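Local coordinates for protein design 2L4HC2_9 (Synthetic construct, PDB 5J73), which self-assembles as a de novo designed helical-hairpin homodimer, with buried hydrogen-bond networks intended to give the pairing its specificity, at residues 42-45 against 46-49; 69-72 against 73-76. All blocks are in the same frame, centred on the assembly; numbering follows the deposited sequence.

Interaction 1: 42-45 against 46-49; sequences GVSS and DQLL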
loop_
_atom_site.group_PDB
_atom_site.type_symbol
_atom_site.label_atom_id
_atom_site.label_comp_id
_atom_site.label_asym_id
_atom_site.label_seq_id
_atom_site.Cartn_x
_atom_site.Cartn_y
_atom_site.Cartn_z
ATOM N N GLY A 42 -12.855 23.290 -3.517
ATOM C CA GLY A 42 -12.780 24.204 -4.645
ATOM C C GLY A 42 -11.487 24.996 -4.626
ATOM O O GLY A 42 -11.465 26.178 -4.282
ATOM N N VAL A 43 -10.411 24.327 -5.016
ATOM C CA VAL A 43 -9.064 24.877 -4.970
ATOM C C VAL A 43 -8.450 24.790 -6.362
ATOM O O VAL A 43 -9.017 24.158 -7.250
ATOM C CB VAL A 43 -8.194 24.138 -3.946
ATOM C CG1 VAL A 43 -8.823 24.245 -2.572
ATOM C CG2 VAL A 43 -8.027 22.679 -4.342
ATOM N N SER A 44 -7.288 25.405 -6.554
ATOM C CA SER A 44 -6.784 25.626 -7.901
ATOM C C SER A 44 -5.958 24.442 -8.384
ATOM O O SER A 44 -5.612 23.553 -7.606
ATOM C CB SER A 44 -5.935 26.894 -7.941
ATOM O OG SER A 44 -4.791 26.765 -7.114
ATOM N N SER A 45 -5.662 24.433 -9.679
ATOM C CA SER A 45 -4.926 23.336 -10.305
ATOM C C SER A 45 -3.578 23.041 -9.650
ATOM O O SER A 45 -3.304 21.896 -9.299
ATOM C CB SER A 45 -4.708 23.637 -11.790
ATOM O OG SER A 45 -5.933 23.616 -12.503
ATOM N N ASP A 46 -2.746 24.069 -9.485
ATOM C CA ASP A 46 -1.441 23.915 -8.838
ATOM C C ASP A 46 -1.574 23.260 -7.471
ATOM O O ASP A 46 -0.717 22.484 -7.047
ATOM C CB ASP A 46 -0.747 25.271 -8.689
ATOM C CG ASP A 46 -0.238 25.820 -10.007
ATOM O OD1 ASP A 46 -0.207 25.068 -11.004
ATOM O OD2 ASP A 46 0.137 27.010 -10.047
ATOM N N GLN A 47 -2.669 23.573 -6.794
ATOM C CA GLN A 47 -2.970 23.005 -5.488
ATOM C C GLN A 47 -3.535 21.597 -5.602
ATOM O O GLN A 47 -3.260 20.749 -4.756
ATOM C CB GLN A 47 -3.945 23.921 -4.757
ATOM C CG GLN A 47 -3.297 25.183 -4.245
ATOM C CD GLN A 47 -4.249 26.020 -3.417
ATOM O OE1 GLN A 47 -5.280 26.465 -3.914
ATOM N NE2 GLN A 47 -3.935 26.192 -2.139
ATOM N N LEU A 48 -4.328 21.346 -6.636
ATOM C CA LEU A 48 -4.811 19.995 -6.890
ATOM C C LEU A 48 -3.633 19.102 -7.265
ATOM O O LEU A 48 -3.551 17.952 -6.837
ATOM C CB LEU A 48 -5.862 19.984 -8.001
ATOM C CG LEU A 48 -7.236 20.582 -7.688
ATOM C CD1 LEU A 48 -8.125 20.475 -8.913
ATOM C CD2 LEU A 48 -7.890 19.894 -6.496
ATOM N N LEU A 49 -2.722 19.650 -8.063
ATOM C CA LEU A 49 -1.512 18.941 -8.471
ATOM C C LEU A 49 -0.645 18.582 -7.271
ATOM O O LEU A 49 -0.012 17.528 -7.243
ATOM C CB LEU A 49 -0.697 19.787 -9.455
ATOM C CG LEU A 49 -1.265 20.008 -10.857
ATOM C CD1 LEU A 49 -0.496 21.109 -11.567
ATOM C CD2 LEU A 49 -1.197 18.726 -11.663
#
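Gln47, in the first turn of helix 45-78, reaches back to Ser44 in the loop before it: its chain, extended beyond CG, lays the amide beside Ser44, where OE1 takes a hydrogen bond from Ser44 OG at 3.3 Å. That hydroxyl approaches from the side of the C=O, at a C=O...donor angle of 108°, and is tilted 25° from the carbonyl plane. A chi1 of 63° sets Ser44 OG over its own backbone, flanked by N and C, on the side where Gln47 returns. Ser44 N gives OE1 a second, weak bond at 3.5 Å, so one oxygen receives two donors of the same residue. Leu48 then sends its N to Ser44 O (2.7 Å) and its CD2 to Val43 CG2 (3.5 Å), the two apolar side chains crossing at a slant. Leu49 N bonds to Ser45 O at 2.6 Å, continuing the helical pattern. Leu48 also packs on Leu48 of the second subunit, and Ser45 on Val43 of that subunit. With Ser44 as N-cap, Val43 against Leu48 is a hydrophobic staple, and the weak Ser44 N to Gln47 OE1 bond resembles the return half of a capping box, although Ser44 OG makes no capping bond.

Interaction 2: 69-72 against 73-76; sequences SNEA and IKEL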
loop_
_atom_site.group_PDB
_atom_site.type_symbol
_atom_site.label_atom_id
_atom_site.label_comp_id
_atom_site.label_asym_id
_atom_site.label_seq_id
_atom_site.Cartn_x
_atom_site.Cartn_y
_atom_site.Cartn_z
ATOM N N SER A 69 6.969 -6.749 3.337
ATOM C CA SER A 69 6.095 -7.729 3.978
ATOM C C SER A 69 6.124 -9.027 3.181
ATOM O O SER A 69 6.057 -10.120 3.745
ATOM C CB SER A 69 4.665 -7.197 4.091
ATOM O OG SER A 69 4.572 -6.202 5.095
ATOM N N ASN A 70 6.280 -8.898 1.894
ATOM C CA ASN A 70 6.406 -10.044 1.034
ATOM C C ASN A 70 7.681 -10.792 1.289
ATOM O O ASN A 70 7.715 -11.985 1.226
ATOM C CB ASN A 70 6.320 -9.610 -0.411
ATOM C CG ASN A 70 6.120 -10.745 -1.344
ATOM O OD1 ASN A 70 7.017 -11.135 -2.050
ATOM N ND2 ASN A 70 4.934 -11.271 -1.364
ATOM N N GLU A 71 8.728 -10.069 1.607
ATOM C CA GLU A 71 9.994 -10.686 1.985
ATOM C C GLU A 71 9.852 -11.415 3.317
ATOM O O GLU A 71 10.379 -12.509 3.489
ATOM C CB GLU A 71 11.108 -9.638 2.105
ATOM C CG GLU A 71 11.517 -8.947 0.812
ATOM C CD GLU A 71 11.891 -9.918 -0.287
ATOM O OE1 GLU A 71 12.752 -10.788 -0.043
ATOM O OE2 GLU A 71 11.330 -9.808 -1.397
ATOM N N ALA A 72 9.110 -10.815 4.247
ATOM C CA ALA A 72 8.920 -11.404 5.571
ATOM C C ALA A 72 8.152 -12.718 5.517
ATOM O O ALA A 72 8.510 -13.677 6.197
ATOM C CB ALA A 72 8.203 -10.424 6.485
ATOM N N ILE A 73 7.094 -12.760 4.714
ATOM C CA ILE A 73 6.298 -13.973 4.587
ATOM C C ILE A 73 7.145 -15.051 3.915
ATOM O O ILE A 73 7.065 -16.219 4.290
ATOM C CB ILE A 73 4.987 -13.728 3.806
ATOM C CG1 ILE A 73 4.009 -12.941 4.677
ATOM C CG2 ILE A 73 4.334 -15.042 3.383
ATOM C CD1 ILE A 73 3.010 -12.132 3.891
ATOM N N LYS A 74 7.960 -14.661 2.934
ATOM C CA LYS A 74 8.858 -15.616 2.290
ATOM C C LYS A 74 9.785 -16.273 3.314
ATOM O O LYS A 74 9.968 -17.490 3.308
ATOM C CB LYS A 74 9.717 -14.947 1.207
ATOM C CG LYS A 74 9.014 -14.701 -0.122
ATOM C CD LYS A 74 10.001 -14.301 -1.224
ATOM C CE LYS A 74 10.687 -12.963 -0.966
ATOM N NZ LYS A 74 11.672 -12.633 -2.042
ATOM N N GLU A 75 10.355 -15.463 4.201
ATOM C CA GLU A 75 11.308 -15.956 5.191
ATOM C C GLU A 75 10.640 -16.844 6.247
ATOM O O GLU A 75 11.219 -17.834 6.692
ATOM C CB GLU A 75 12.021 -14.778 5.861
ATOM C CG GLU A 75 13.037 -15.175 6.924
ATOM C CD GLU A 75 14.294 -15.785 6.331
ATOM O OE1 GLU A 75 14.607 -15.494 5.159
ATOM O OE2 GLU A 75 14.970 -16.560 7.040
ATOM N N LEU A 76 9.420 -16.491 6.638
ATOM C CA LEU A 76 8.700 -17.231 7.672
ATOM C C LEU A 76 8.251 -18.610 7.185
ATOM O O LEU A 76 8.330 -19.591 7.921
ATOM C CB LEU A 76 7.487 -16.423 8.136
ATOM C CG LEU A 76 7.795 -15.209 9.017
ATOM C CD1 LEU A 76 6.620 -14.245 9.018
ATOM C CD2 LEU A 76 8.134 -15.638 10.433
#
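Glu71 and Lys74, three residues apart on helix 45-78, lie side by side and point the same way, joined by a salt bridge. Lys74 NZ stands 2.9 Å from both Glu71 OE1 and Glu71 OE2, a forked contact in which each individual hydrogen bond is weak. Bends in both chains close it: Glu71 folds back at chi2 (-54°) and Lys74 at chi3 (-65°), bringing the ammonium to the carboxylate on the exposed face. The backbone carries the regular i to i+4 hydrogen bonds of the helix. Ile73 N bonds to Ser69 O at 3.0 Å, Lys74 N to Asn70 O at 3.2 Å, and Glu75 N and Leu76 N to the carbonyls of Glu71 and Ala72. In the packing, Ala72 and Leu76 touch Ile14 of helix 8-39, while Ile73 meets Gln18 and Leu76 meets Ile77, both of the second subunit. Ser69 OG bonds to Ile65 O and Gln18 NE2 of its own chain, and the amide of Asn70 bonds to Gln18 and Arg22 of the second subunit. This is two turns of an amphipathic helix in a four-helix bundle of two hairpins, salt-bridged outside and carrying polar side chains of a buried hydrogen-bond network across the dimer interface.

In the fold
Interactions 1 and 2 lie toward the two ends of helix 45-78, on opposite sides of the chain's centre. Their centres are about 40 Å apart and their nearest atoms about 27 Å, so they do not touch; the intervening helix is what connects them. Interaction 1 starts that helix at the hairpin loop, its centre about 24 Å from the chain's centre, whereas that of interaction 2 is about 17 Å from it, near the C-terminal end. Both reach the second subunit, but differently: 42-49 by packing, 69-76 by packing and by hydrogen bonds. The interface thus has contacts near both ends of the helix, with polar partners at 69-76 consistent with designed, network-based specificity.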